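Local coordinates for protein viral CASP8 and FADD-like apoptosis regulator (Molluscum contagiosum virus subtype 1, PDB 2BBR) that blocks death-receptor apoptosis by interfering with caspase-8 recruitment and activation at the death-inducing signaling complex, and also suppresses host NF-kappa-B activation, at residues S127-E132 / V140-N145; V101-E106 / Q171-Y176; L27-C32 / T43-S48; L112-L117 / R162-L167. All coordinates share one frame; numbering follows the deposited sequence.

How the contacts relate
Contact 3 comes first along the chain and lies within the first death effector domain, between helices 22-31 and 42-51. The other three belong to the second domain and are nested: contact 2 joins helices 95-104 and 167-187, contact 4 lies inside the loop it closes, and contact 1 lies inside that of contact 4. The centres of contacts 2 and 4 are 12 Å apart, whereas contacts 3 and 4 are 28 Å apart and do not touch. Helix 22-31 of contact 3 packs against both helix 95-104 of contact 2 and helix 136-145 of contact 1, so the two domains meet directly through hydrophobic side chains.

Contact 1 of 4, residues S127-E132 / V140-N145; sequences STALSE and VLALEN
Ala129 and Ala142 bring the two backbones together, their CA atoms 6.3 Å apart, where an irregular segment (127-132) passes beside helix 136-145. The chain bends back over Ser127 to Ala129, with a weak backbone bond from Leu130 N to Ser127 O at 3.5 Å, and then runs extended through Leu130 and Ser131. Across this approach the contact is purely apolar and small, burying about 90 Å². The methyl of Ala142 is its centre. Leu130 reaches it with one branch, CD2 lying 3.9 Å from Ala142 CB, while the CD1 branch stays further off. Beside it, Ala129 CB approaches Ala142 CB methyl to methyl at 4.2 Å. Ala129 CB and Leu130 CD2 are themselves 5.0 Å apart, so the Ala142 methyl faces the gap between them. Leu130 achieves this although its CB does not point at the helix: with chi1 at -58° its CG lies beside the backbone N, and the branch swings round toward Ala142. Ala142 is buried and Ala129 exposed, which makes the contact a transition from core to surface. On the same helix Val140 and Leu143 pack inward on Leu157 of helix 155-163. The two alanines are consistent with the close approach of the connection between helices 109-122 and 136-145 to the latter helix, within the helical bundle of the death fold in a death effector domain.

Contact 2 of 4, residues V101-E106 / Q171-Y176; sequences VCVGEE and QQLVEY
Van der Waals packing between Val103 and Leu173 carries this contact, the methyl CG2 of Val103 lying 3.8 Å from CD1 of Leu173. The two side chains cross obliquely, and each offers a single branch: CG1 of Val103 is 4.7 Å from that same CD1, and CD2 of Leu173 is further still from CG2 of Val103. In Val103 the torsion chi1 of 168° sends CG1 anti to the backbone N and leaves CG2 beside it, facing helix 167-187. Leu173 has a chi1 of -91°, away from the staggered values, and with chi2 at 65° it is CD1 that is turned to Val103. Both residues are buried, and the backbones stand well apart, with the CA atoms of Val103 and Gln172 separated by 8.6 Å. Packing of the first helix of the second death effector domain against its long C-terminal helix belongs to the death-fold bundle, and Leu173 also reaches Leu157 and Leu161 of helix 155-163. A looser contact comes from Gln172, whose amide OE1 lies 4.4 Å from Val103 CG2 at the more open margin. No hydrogen bond joins the segments directly, but polar links leave them for other parts of the chain. Tyr176 OH bonds to the carbonyl of Pro151, and Glu105 OE1 bonds to NE2 of His23 in the first domain, near the place where Val101 packs on Leu27 and Leu31.

Contact 3 of 4, residues L27-C32 / T43-S48; sequences LLLFLC and TQALCS
Ala45 packs closely against the last turn of helix 22-31, its methyl held between Leu29 and Cys32. The CD2 branch of Leu29 comes to 3.9 Å from Ala45 CB, and Cys32 meets the same methyl with its CB at 4.1 Å. The thiol SG of Cys32 is hardly farther from Ala45 CB, at 4.2 Å; with chi1 at -61° it lies beside the backbone N and anti to the carbonyl carbon, a position that leaves it close to the methyl. Cys32 is the first residue to leave the helical conformation, and here the backbones are nearest, with 6.6 Å between the CA atoms of Cys32 and Ala45. Away from this cluster the fit loosens. Leu29 is partly exposed and its CD1 stays 6.4 Å from Ala45 CB, while Gln44 is exposed and turns its amide back to the backbone N of Thr40. Ala45 thus brings helix 42-51 onto one face of helix 22-31 in the first death effector domain. Leu46, buried on the same helix as Ala45, reaches Leu13 and Leu17 of helix 10-17. From another face of helix 22-31, Phe30 makes a cation-pi contact with Arg97 of helix 95-104.

Contact 4 of 4, residues L112-L117 / R162-L167; sequences LRALRL and RTLRRL
Helix 109-122 meets the turn that follows helix 155-163 with 7.5 Å between the CA atoms of Ala114 and Leu164. Leu164 provides the whole reach from its side and touches two residues with its two branches. Its CD1 lies 4.0 Å from Ala114 CB, and its CD2 sits over the fork of Leu115, 4.2 Å from CG. The leucine chains cross at about a right angle, so that this methyl faces the branch point rather than lying alongside; the Leu115 methyls CD2 and CD1 are at 4.2 and 4.4 Å from it. With CG anti to its own N (chi1 -178°), Leu164 stretches out toward helix 109-122. Just after it the chain turns sharply: Arg165 has a positive phi of 77° and closes a Schellman motif, its N bonding to Arg162 O at 2.8 Å. Arg166 then forms the centre of an inverse gamma turn and the N-cap of helix 167-187. Beyond the apolar contact, Arg166 makes salt bridges to Glu111 and Asp168 and a hydrogen bond to the carbonyl of Glu106. Inward, Leu115 continues into the core of the second death effector domain, meeting Phe136 and Leu139 of helix 136-145 and Met160 and Leu161 of helix 155-163, while Leu107, in the connection from helix 95-104, touches both Leu115 and Leu164.

Contact 1 of 4, residues S127-E132 / V140-N145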
loop_
_atom_site.group_PDB
_atom_site.type_symbol
_atom_site.label_atom_id
_atom_site.label_comp_id
_atom_site.label_asym_id
_atom_site.label_seq_id
_atom_site.Cartn_x
_atom_site.Cartn_y
_atom_site.Cartn_z
ATOM N N SER A 127 11.077 -13.372 -13.358
ATOM C CA SER A 127 10.739 -12.961 -14.714
ATOM C C SER A 127 9.319 -13.354 -15.113
ATOM O O SER A 127 8.654 -12.627 -15.851
ATOM C CB SER A 127 11.738 -13.554 -15.710
ATOM O OG SER A 127 11.687 -14.968 -15.702
ATOM N N THR A 128 8.851 -14.497 -14.622
ATOM C CA THR A 128 7.509 -14.968 -14.953
ATOM C C THR A 128 6.414 -14.252 -14.169
ATOM O O THR A 128 5.228 -14.401 -14.468
ATOM C CB THR A 128 7.367 -16.483 -14.704
ATOM O OG1 THR A 128 7.608 -16.768 -13.320
ATOM C CG2 THR A 128 8.355 -17.258 -15.562
ATOM N N ALA A 129 6.808 -13.472 -13.166
ATOM C CA ALA A 129 5.847 -12.744 -12.348
ATOM C C ALA A 129 5.868 -11.257 -12.669
ATOM O O ALA A 129 5.077 -10.485 -12.127
ATOM C CB ALA A 129 6.154 -12.958 -10.870
ATOM N N LEU A 130 6.774 -10.860 -13.557
ATOM C CA LEU A 130 6.911 -9.460 -13.929
ATOM C C LEU A 130 6.972 -9.248 -15.436
ATOM O O LEU A 130 7.484 -10.090 -16.177
ATOM C CB LEU A 130 8.180 -8.884 -13.304
ATOM C CG LEU A 130 8.307 -8.962 -11.782
ATOM C CD1 LEU A 130 9.719 -8.576 -11.372
ATOM C CD2 LEU A 130 7.277 -8.048 -11.135
ATOM N N SER A 131 6.445 -8.112 -15.880
ATOM C CA SER A 131 6.456 -7.751 -17.291
ATOM C C SER A 131 6.584 -6.237 -17.373
ATOM O O SER A 131 6.606 -5.553 -16.346
ATOM C CB SER A 131 5.164 -8.195 -17.984
ATOM O OG SER A 131 4.066 -7.396 -17.583
ATOM N N GLU A 132 6.658 -5.719 -18.594
ATOM C CA GLU A 132 6.791 -4.284 -18.810
ATOM C C GLU A 132 5.566 -3.511 -18.333
ATOM O O GLU A 132 5.581 -2.282 -18.281
ATOM C CB GLU A 132 7.056 -4.009 -20.292
ATOM C CG GLU A 132 8.311 -4.704 -20.800
ATOM C CD GLU A 132 8.636 -4.379 -22.243
ATOM O OE1 GLU A 132 8.958 -3.210 -22.535
ATOM O OE2 GLU A 132 8.570 -5.299 -23.087
ATOM N N VAL A 140 6.572 -5.352 -5.687
ATOM C CA VAL A 140 6.687 -5.634 -4.258
ATOM C C VAL A 140 6.073 -6.995 -3.928
ATOM O O VAL A 140 6.685 -7.802 -3.229
ATOM C CB VAL A 140 6.012 -4.529 -3.410
ATOM C CG1 VAL A 140 6.029 -4.916 -1.929
ATOM C CG2 VAL A 140 6.732 -3.206 -3.620
ATOM N N LEU A 141 4.877 -7.263 -4.438
ATOM C CA LEU A 141 4.249 -8.548 -4.162
ATOM C C LEU A 141 5.078 -9.700 -4.722
ATOM O O LEU A 141 5.190 -10.750 -4.086
ATOM C CB LEU A 141 2.827 -8.587 -4.731
ATOM C CG LEU A 141 1.815 -7.674 -4.026
ATOM C CD1 LEU A 141 0.462 -7.803 -4.709
ATOM C CD2 LEU A 141 1.699 -8.047 -2.554
ATOM N N ALA A 142 5.657 -9.514 -5.903
ATOM C CA ALA A 142 6.480 -10.560 -6.502
ATOM C C ALA A 142 7.679 -10.864 -5.601
ATOM O O ALA A 142 8.035 -12.027 -5.395
ATOM C CB ALA A 142 6.947 -10.138 -7.886
ATOM N N LEU A 143 8.304 -9.820 -5.067
ATOM C CA LEU A 143 9.441 -10.001 -4.171
ATOM C C LEU A 143 8.990 -10.680 -2.879
ATOM O O LEU A 143 9.690 -11.541 -2.348
ATOM C CB LEU A 143 10.090 -8.650 -3.853
ATOM C CG LEU A 143 10.829 -7.968 -5.010
ATOM C CD1 LEU A 143 11.092 -6.512 -4.662
ATOM C CD2 LEU A 143 12.128 -8.698 -5.313
ATOM N N GLU A 144 7.820 -10.293 -2.377
ATOM C CA GLU A 144 7.281 -10.892 -1.159
ATOM C C GLU A 144 7.012 -12.374 -1.364
ATOM O O GLU A 144 7.291 -13.199 -0.495
ATOM C CB GLU A 144 5.939 -10.258 -0.787
ATOM C CG GLU A 144 5.982 -8.959 -0.025
ATOM C CD GLU A 144 4.585 -8.495 0.354
ATOM O OE1 GLU A 144 3.768 -9.348 0.774
ATOM O OE2 GLU A 144 4.311 -7.287 0.235
ATOM N N ASN A 145 6.453 -12.706 -2.521
ATOM C CA ASN A 145 6.082 -14.079 -2.804
ATOM C C ASN A 145 7.218 -15.084 -2.873
ATOM O O ASN A 145 6.979 -16.285 -2.725
ATOM C CB ASN A 145 5.207 -14.133 -4.063
ATOM C CG ASN A 145 3.849 -13.486 -3.844
ATOM O OD1 ASN A 145 3.410 -13.329 -2.703
ATOM N ND2 ASN A 145 3.173 -13.121 -4.930
#

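Contact 2 of 4, residues V101-E106 / Q171-Y176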
loop_
_atom_site.group_PDB
_atom_site.type_symbol
_atom_site.label_atom_id
_atom_site.label_comp_id
_atom_site.label_asym_id
_atom_site.label_seq_id
_atom_site.Cartn_x
_atom_site.Cartn_y
_atom_site.Cartn_z
ATOM N N VAL A 101 3.108 1.876 -1.379
ATOM C CA VAL A 101 2.285 2.566 -2.365
ATOM C C VAL A 101 2.871 3.944 -2.650
ATOM O O VAL A 101 3.017 4.343 -3.809
ATOM C CB VAL A 101 0.828 2.741 -1.880
ATOM C CG1 VAL A 101 0.082 3.690 -2.812
ATOM C CG2 VAL A 101 0.127 1.386 -1.842
ATOM N N CYS A 102 3.218 4.670 -1.595
ATOM C CA CYS A 102 3.760 6.007 -1.767
ATOM C C CYS A 102 5.085 6.030 -2.516
ATOM O O CYS A 102 5.301 6.899 -3.362
ATOM C CB CYS A 102 3.886 6.691 -0.410
ATOM S SG CYS A 102 2.262 7.056 0.306
ATOM N N VAL A 103 5.970 5.086 -2.218
ATOM C CA VAL A 103 7.249 5.022 -2.910
ATOM C C VAL A 103 6.999 4.736 -4.390
ATOM O O VAL A 103 7.641 5.329 -5.263
ATOM C CB VAL A 103 8.150 3.927 -2.297
ATOM C CG1 VAL A 103 9.355 3.662 -3.189
ATOM C CG2 VAL A 103 8.610 4.367 -0.921
ATOM N N GLY A 104 6.051 3.849 -4.673
ATOM C CA GLY A 104 5.746 3.530 -6.054
ATOM C C GLY A 104 5.302 4.748 -6.843
ATOM O O GLY A 104 5.575 4.851 -8.038
ATOM N N GLU A 105 4.611 5.673 -6.185
ATOM C CA GLU A 105 4.137 6.876 -6.860
ATOM C C GLU A 105 5.236 7.922 -7.052
ATOM O O GLU A 105 5.027 8.923 -7.740
ATOM C CB GLU A 105 2.962 7.486 -6.092
ATOM C CG GLU A 105 1.732 6.588 -6.032
ATOM C CD GLU A 105 1.262 6.151 -7.407
ATOM O OE1 GLU A 105 1.326 4.940 -7.704
ATOM O OE2 GLU A 105 0.830 7.022 -8.194
ATOM N N GLU A 106 6.402 7.696 -6.450
ATOM C CA GLU A 106 7.532 8.620 -6.574
ATOM C C GLU A 106 8.522 8.137 -7.626
ATOM O O GLU A 106 9.574 8.746 -7.840
ATOM C CB GLU A 106 8.259 8.761 -5.237
ATOM C CG GLU A 106 7.432 9.413 -4.145
ATOM C CD GLU A 106 7.075 10.856 -4.457
ATOM O OE1 GLU A 106 6.263 11.439 -3.708
ATOM O OE2 GLU A 106 7.607 11.411 -5.444
ATOM N N GLN A 171 16.445 5.659 1.804
ATOM C CA GLN A 171 16.409 6.099 3.189
ATOM C C GLN A 171 15.043 5.890 3.834
ATOM O O GLN A 171 14.963 5.505 4.999
ATOM C CB GLN A 171 16.818 7.568 3.293
ATOM C CG GLN A 171 16.864 8.087 4.720
ATOM C CD GLN A 171 17.362 9.512 4.796
ATOM O OE1 GLN A 171 16.677 10.393 5.315
ATOM N NE2 GLN A 171 18.560 9.747 4.276
ATOM N N GLN A 172 13.968 6.148 3.096
ATOM C CA GLN A 172 12.640 5.938 3.664
ATOM C C GLN A 172 12.461 4.480 4.067
ATOM O O GLN A 172 11.877 4.184 5.110
ATOM C CB GLN A 172 11.552 6.308 2.660
ATOM C CG GLN A 172 11.430 7.783 2.365
ATOM C CD GLN A 172 10.241 8.075 1.479
ATOM O OE1 GLN A 172 9.108 7.737 1.818
ATOM N NE2 GLN A 172 10.490 8.702 0.336
ATOM N N LEU A 173 12.945 3.568 3.230
ATOM C CA LEU A 173 12.822 2.149 3.532
ATOM C C LEU A 173 13.739 1.702 4.663
ATOM O O LEU A 173 13.339 0.881 5.485
ATOM C CB LEU A 173 13.080 1.302 2.283
ATOM C CG LEU A 173 11.843 0.979 1.442
ATOM C CD1 LEU A 173 11.251 2.248 0.852
ATOM C CD2 LEU A 173 12.229 0.001 0.343
ATOM N N VAL A 174 14.963 2.220 4.702
ATOM C CA VAL A 174 15.888 1.862 5.773
ATOM C C VAL A 174 15.318 2.346 7.105
ATOM O O VAL A 174 15.320 1.616 8.102
ATOM C CB VAL A 174 17.286 2.494 5.557
ATOM C CG1 VAL A 174 18.137 2.328 6.812
ATOM C CG2 VAL A 174 17.972 1.831 4.371
ATOM N N GLU A 175 14.819 3.575 7.116
ATOM C CA GLU A 175 14.245 4.130 8.330
ATOM C C GLU A 175 13.020 3.341 8.770
ATOM O O GLU A 175 12.819 3.121 9.967
ATOM C CB GLU A 175 13.901 5.603 8.125
ATOM C CG GLU A 175 15.145 6.483 8.090
ATOM C CD GLU A 175 14.839 7.945 7.849
ATOM O OE1 GLU A 175 15.772 8.769 7.963
ATOM O OE2 GLU A 175 13.674 8.269 7.539
ATOM N N TYR A 176 12.203 2.915 7.811
ATOM C CA TYR A 176 11.026 2.123 8.134
ATOM C C TYR A 176 11.442 0.808 8.780
ATOM O O TYR A 176 10.881 0.407 9.799
ATOM C CB TYR A 176 10.201 1.805 6.879
ATOM C CG TYR A 176 9.239 0.664 7.129
ATOM C CD1 TYR A 176 8.115 0.844 7.928
ATOM C CD2 TYR A 176 9.532 -0.632 6.695
ATOM C CE1 TYR A 176 7.315 -0.230 8.304
ATOM C CE2 TYR A 176 8.738 -1.718 7.069
ATOM C CZ TYR A 176 7.635 -1.506 7.880
ATOM O OH TYR A 176 6.875 -2.564 8.319
#

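Contact 3 of 4, residues L27-C32 / T43-S48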
loop_
_atom_site.group_PDB
_atom_site.type_symbol
_atom_site.label_atom_id
_atom_site.label_comp_id
_atom_site.label_asym_id
_atom_site.label_seq_id
_atom_site.Cartn_x
_atom_site.Cartn_y
_atom_site.Cartn_z
ATOM N N LEU A 27 -3.793 -0.201 -6.379
ATOM C CA LEU A 27 -3.172 0.270 -5.151
ATOM C C LEU A 27 -4.002 -0.129 -3.935
ATOM O O LEU A 27 -3.457 -0.553 -2.919
ATOM C CB LEU A 27 -2.986 1.791 -5.184
ATOM C CG LEU A 27 -2.118 2.328 -6.325
ATOM C CD1 LEU A 27 -1.971 3.834 -6.198
ATOM C CD2 LEU A 27 -0.753 1.662 -6.291
ATOM N N LEU A 28 -5.322 0.004 -4.034
ATOM C CA LEU A 28 -6.172 -0.367 -2.913
ATOM C C LEU A 28 -6.124 -1.869 -2.676
ATOM O O LEU A 28 -6.079 -2.318 -1.532
ATOM C CB LEU A 28 -7.614 0.084 -3.151
ATOM C CG LEU A 28 -7.849 1.595 -3.158
ATOM C CD1 LEU A 28 -9.345 1.868 -3.151
ATOM C CD2 LEU A 28 -7.197 2.230 -1.933
ATOM N N LEU A 29 -6.134 -2.651 -3.749
ATOM C CA LEU A 29 -6.063 -4.098 -3.595
ATOM C C LEU A 29 -4.768 -4.472 -2.877
ATOM O O LEU A 29 -4.754 -5.367 -2.036
ATOM C CB LEU A 29 -6.141 -4.795 -4.956
ATOM C CG LEU A 29 -7.542 -4.909 -5.563
ATOM C CD1 LEU A 29 -7.454 -5.531 -6.943
ATOM C CD2 LEU A 29 -8.426 -5.756 -4.655
ATOM N N PHE A 30 -3.682 -3.779 -3.204
ATOM C CA PHE A 30 -2.398 -4.036 -2.559
ATOM C C PHE A 30 -2.487 -3.687 -1.070
ATOM O O PHE A 30 -2.020 -4.442 -0.215
ATOM C CB PHE A 30 -1.304 -3.206 -3.231
ATOM C CG PHE A 30 0.022 -3.267 -2.530
ATOM C CD1 PHE A 30 0.914 -4.311 -2.764
ATOM C CD2 PHE A 30 0.382 -2.275 -1.628
ATOM C CE1 PHE A 30 2.150 -4.359 -2.103
ATOM C CE2 PHE A 30 1.604 -2.317 -0.969
ATOM C CZ PHE A 30 2.492 -3.359 -1.206
ATOM N N LEU A 31 -3.095 -2.546 -0.760
ATOM C CA LEU A 31 -3.238 -2.131 0.633
ATOM C C LEU A 31 -4.025 -3.159 1.443
ATOM O O LEU A 31 -3.804 -3.316 2.648
ATOM C CB LEU A 31 -3.948 -0.775 0.721
ATOM C CG LEU A 31 -3.161 0.469 0.303
ATOM C CD1 LEU A 31 -4.064 1.689 0.397
ATOM C CD2 LEU A 31 -1.933 0.639 1.195
ATOM N N CYS A 32 -4.939 -3.855 0.772
ATOM C CA CYS A 32 -5.780 -4.865 1.412
ATOM C C CYS A 32 -5.229 -6.277 1.269
ATOM O O CYS A 32 -5.911 -7.240 1.610
ATOM C CB CYS A 32 -7.185 -4.843 0.802
ATOM S SG CYS A 32 -8.077 -3.293 0.977
ATOM N N THR A 43 -14.191 -4.458 -5.028
ATOM C CA THR A 43 -15.467 -4.773 -4.400
ATOM C C THR A 43 -15.293 -5.943 -3.438
ATOM O O THR A 43 -15.773 -5.901 -2.305
ATOM C CB THR A 43 -16.536 -5.136 -5.454
ATOM O OG1 THR A 43 -16.796 -3.996 -6.283
ATOM C CG2 THR A 43 -17.830 -5.570 -4.781
ATOM N N GLN A 44 -14.600 -6.985 -3.891
ATOM C CA GLN A 44 -14.364 -8.157 -3.054
ATOM C C GLN A 44 -13.584 -7.774 -1.808
ATOM O O GLN A 44 -13.921 -8.188 -0.702
ATOM C CB GLN A 44 -13.574 -9.222 -3.812
ATOM C CG GLN A 44 -14.288 -9.826 -5.000
ATOM C CD GLN A 44 -13.498 -10.959 -5.618
ATOM O OE1 GLN A 44 -12.307 -10.819 -5.898
ATOM N NE2 GLN A 44 -14.157 -12.092 -5.836
ATOM N N ALA A 45 -12.532 -6.983 -1.995
ATOM C CA ALA A 45 -11.702 -6.553 -0.879
ATOM C C ALA A 45 -12.523 -5.809 0.169
ATOM O O ALA A 45 -12.410 -6.086 1.360
ATOM C CB ALA A 45 -10.566 -5.673 -1.385
ATOM N N LEU A 46 -13.353 -4.869 -0.274
ATOM C CA LEU A 46 -14.184 -4.103 0.648
ATOM C C LEU A 46 -15.165 -5.003 1.388
ATOM O O LEU A 46 -15.382 -4.841 2.588
ATOM C CB LEU A 46 -14.951 -3.008 -0.099
ATOM C CG LEU A 46 -14.106 -1.905 -0.739
ATOM C CD1 LEU A 46 -15.023 -0.864 -1.360
ATOM C CD2 LEU A 46 -13.213 -1.260 0.311
ATOM N N CYS A 47 -15.762 -5.948 0.671
ATOM C CA CYS A 47 -16.707 -6.868 1.289
ATOM C C CYS A 47 -15.989 -7.681 2.358
ATOM O O CYS A 47 -16.521 -7.906 3.443
ATOM C CB CYS A 47 -17.312 -7.800 0.237
ATOM S SG CYS A 47 -18.343 -6.963 -1.000
ATOM N N SER A 48 -14.772 -8.116 2.048
ATOM C CA SER A 48 -13.990 -8.891 2.996
ATOM C C SER A 48 -13.688 -8.057 4.240
ATOM O O SER A 48 -13.785 -8.548 5.364
ATOM C CB SER A 48 -12.683 -9.352 2.354
ATOM O OG SER A 48 -11.946 -10.149 3.260
#

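Contact 4 of 4, residues L112-L117 / R162-L167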
loop_
_atom_site.group_PDB
_atom_site.type_symbol
_atom_site.label_atom_id
_atom_site.label_comp_id
_atom_site.label_asym_id
_atom_site.label_seq_id
_atom_site.Cartn_x
_atom_site.Cartn_y
_atom_site.Cartn_z
ATOM N N LEU A 112 11.092 2.402 -12.626
ATOM C CA LEU A 112 10.384 1.165 -12.334
ATOM C C LEU A 112 10.926 0.026 -13.195
ATOM O O LEU A 112 11.106 -1.093 -12.717
ATOM C CB LEU A 112 8.883 1.347 -12.568
ATOM C CG LEU A 112 7.994 0.115 -12.372
ATOM C CD1 LEU A 112 8.161 -0.446 -10.964
ATOM C CD2 LEU A 112 6.548 0.502 -12.623
ATOM N N ARG A 113 11.187 0.312 -14.469
ATOM C CA ARG A 113 11.731 -0.701 -15.364
ATOM C C ARG A 113 13.090 -1.178 -14.847
ATOM O O ARG A 113 13.370 -2.371 -14.824
ATOM C CB ARG A 113 11.892 -0.134 -16.776
ATOM C CG ARG A 113 12.603 -1.067 -17.746
ATOM C CD ARG A 113 13.096 -0.293 -18.956
ATOM N NE ARG A 113 13.827 0.901 -18.539
ATOM C CZ ARG A 113 14.929 0.884 -17.795
ATOM N NH1 ARG A 113 15.444 -0.267 -17.385
ATOM N NH2 ARG A 113 15.507 2.024 -17.442
ATOM N N ALA A 114 13.931 -0.236 -14.426
ATOM C CA ALA A 114 15.249 -0.586 -13.911
ATOM C C ALA A 114 15.118 -1.484 -12.685
ATOM O O ALA A 114 15.847 -2.460 -12.539
ATOM C CB ALA A 114 16.031 0.675 -13.556
ATOM N N LEU A 115 14.172 -1.157 -11.807
ATOM C CA LEU A 115 13.962 -1.942 -10.596
ATOM C C LEU A 115 13.515 -3.359 -10.926
ATOM O O LEU A 115 13.970 -4.317 -10.304
ATOM C CB LEU A 115 12.929 -1.258 -9.695
ATOM C CG LEU A 115 13.385 0.063 -9.070
ATOM C CD1 LEU A 115 12.215 0.715 -8.362
ATOM C CD2 LEU A 115 14.535 -0.189 -8.101
ATOM N N ARG A 116 12.619 -3.494 -11.904
ATOM C CA ARG A 116 12.149 -4.821 -12.291
ATOM C C ARG A 116 13.319 -5.646 -12.820
ATOM O O ARG A 116 13.414 -6.843 -12.559
ATOM C CB ARG A 116 11.053 -4.729 -13.360
ATOM C CG ARG A 116 9.742 -4.124 -12.872
ATOM C CD ARG A 116 8.626 -4.374 -13.883
ATOM N NE ARG A 116 8.973 -3.862 -15.206
ATOM C CZ ARG A 116 8.518 -2.724 -15.717
ATOM N NH1 ARG A 116 7.682 -1.965 -15.026
ATOM N NH2 ARG A 116 8.913 -2.339 -16.921
ATOM N N LEU A 117 14.211 -4.996 -13.562
ATOM C CA LEU A 117 15.379 -5.676 -14.107
ATOM C C LEU A 117 16.333 -6.081 -12.981
ATOM O O LEU A 117 16.897 -7.175 -13.009
ATOM C CB LEU A 117 16.092 -4.777 -15.122
ATOM C CG LEU A 117 15.269 -4.409 -16.363
ATOM C CD1 LEU A 117 16.108 -3.561 -17.308
ATOM C CD2 LEU A 117 14.802 -5.676 -17.067
ATOM N N ARG A 162 18.921 2.112 -3.853
ATOM C CA ARG A 162 20.235 2.732 -3.721
ATOM C C ARG A 162 20.996 2.589 -5.042
ATOM O O ARG A 162 21.636 3.531 -5.505
ATOM C CB ARG A 162 21.035 2.076 -2.592
ATOM C CG ARG A 162 22.350 2.788 -2.300
ATOM C CD ARG A 162 23.177 2.090 -1.225
ATOM N NE ARG A 162 22.468 1.990 0.047
ATOM C CZ ARG A 162 21.935 0.870 0.524
ATOM N NH1 ARG A 162 22.027 -0.258 -0.164
ATOM N NH2 ARG A 162 21.305 0.880 1.691
ATOM N N THR A 163 20.906 1.412 -5.654
ATOM C CA THR A 163 21.576 1.155 -6.925
ATOM C C THR A 163 21.056 2.118 -7.987
ATOM O O THR A 163 21.803 2.569 -8.858
ATOM C CB THR A 163 21.322 -0.290 -7.392
ATOM O OG1 THR A 163 21.822 -1.202 -6.407
ATOM C CG2 THR A 163 22.017 -0.550 -8.727
ATOM N N LEU A 164 19.767 2.423 -7.904
ATOM C CA LEU A 164 19.103 3.331 -8.832
ATOM C C LEU A 164 19.522 4.776 -8.555
ATOM O O LEU A 164 19.225 5.684 -9.336
ATOM C CB LEU A 164 17.585 3.194 -8.669
ATOM C CG LEU A 164 16.668 4.024 -9.566
ATOM C CD1 LEU A 164 16.854 3.605 -11.016
ATOM C CD2 LEU A 164 15.218 3.826 -9.129
ATOM N N ARG A 165 20.216 4.963 -7.435
ATOM C CA ARG A 165 20.688 6.263 -6.970
ATOM C C ARG A 165 19.585 7.106 -6.340
ATOM O O ARG A 165 19.754 8.307 -6.132
ATOM C CB ARG A 165 21.394 7.035 -8.092
ATOM C CG ARG A 165 22.760 6.450 -8.426
ATOM C CD ARG A 165 23.596 7.377 -9.295
ATOM N NE ARG A 165 23.691 6.908 -10.675
ATOM C CZ ARG A 165 22.669 6.853 -11.523
ATOM N NH1 ARG A 165 21.459 7.239 -11.139
ATOM N NH2 ARG A 165 22.857 6.410 -12.757
ATOM N N ARG A 166 18.456 6.471 -6.033
ATOM C CA ARG A 166 17.360 7.165 -5.368
ATOM C C ARG A 166 17.575 6.958 -3.872
ATOM O O ARG A 166 16.832 6.232 -3.199
ATOM C CB ARG A 166 15.998 6.609 -5.800
ATOM C CG ARG A 166 15.561 7.050 -7.197
ATOM C CD ARG A 166 15.505 8.571 -7.306
ATOM N NE ARG A 166 14.534 9.170 -6.395
ATOM C CZ ARG A 166 13.244 9.332 -6.669
ATOM N NH1 ARG A 166 12.759 8.938 -7.839
ATOM N NH2 ARG A 166 12.439 9.889 -5.772
ATOM N N LEU A 167 18.622 7.599 -3.362
ATOM C CA LEU A 167 18.975 7.494 -1.955
ATOM C C LEU A 167 17.875 8.022 -1.042
ATOM O O LEU A 167 17.798 7.638 0.126
ATOM C CB LEU A 167 20.296 8.227 -1.690
ATOM C CG LEU A 167 21.567 7.496 -2.141
ATOM C CD1 LEU A 167 21.494 7.151 -3.618
ATOM C CD2 LEU A 167 22.775 8.370 -1.857
#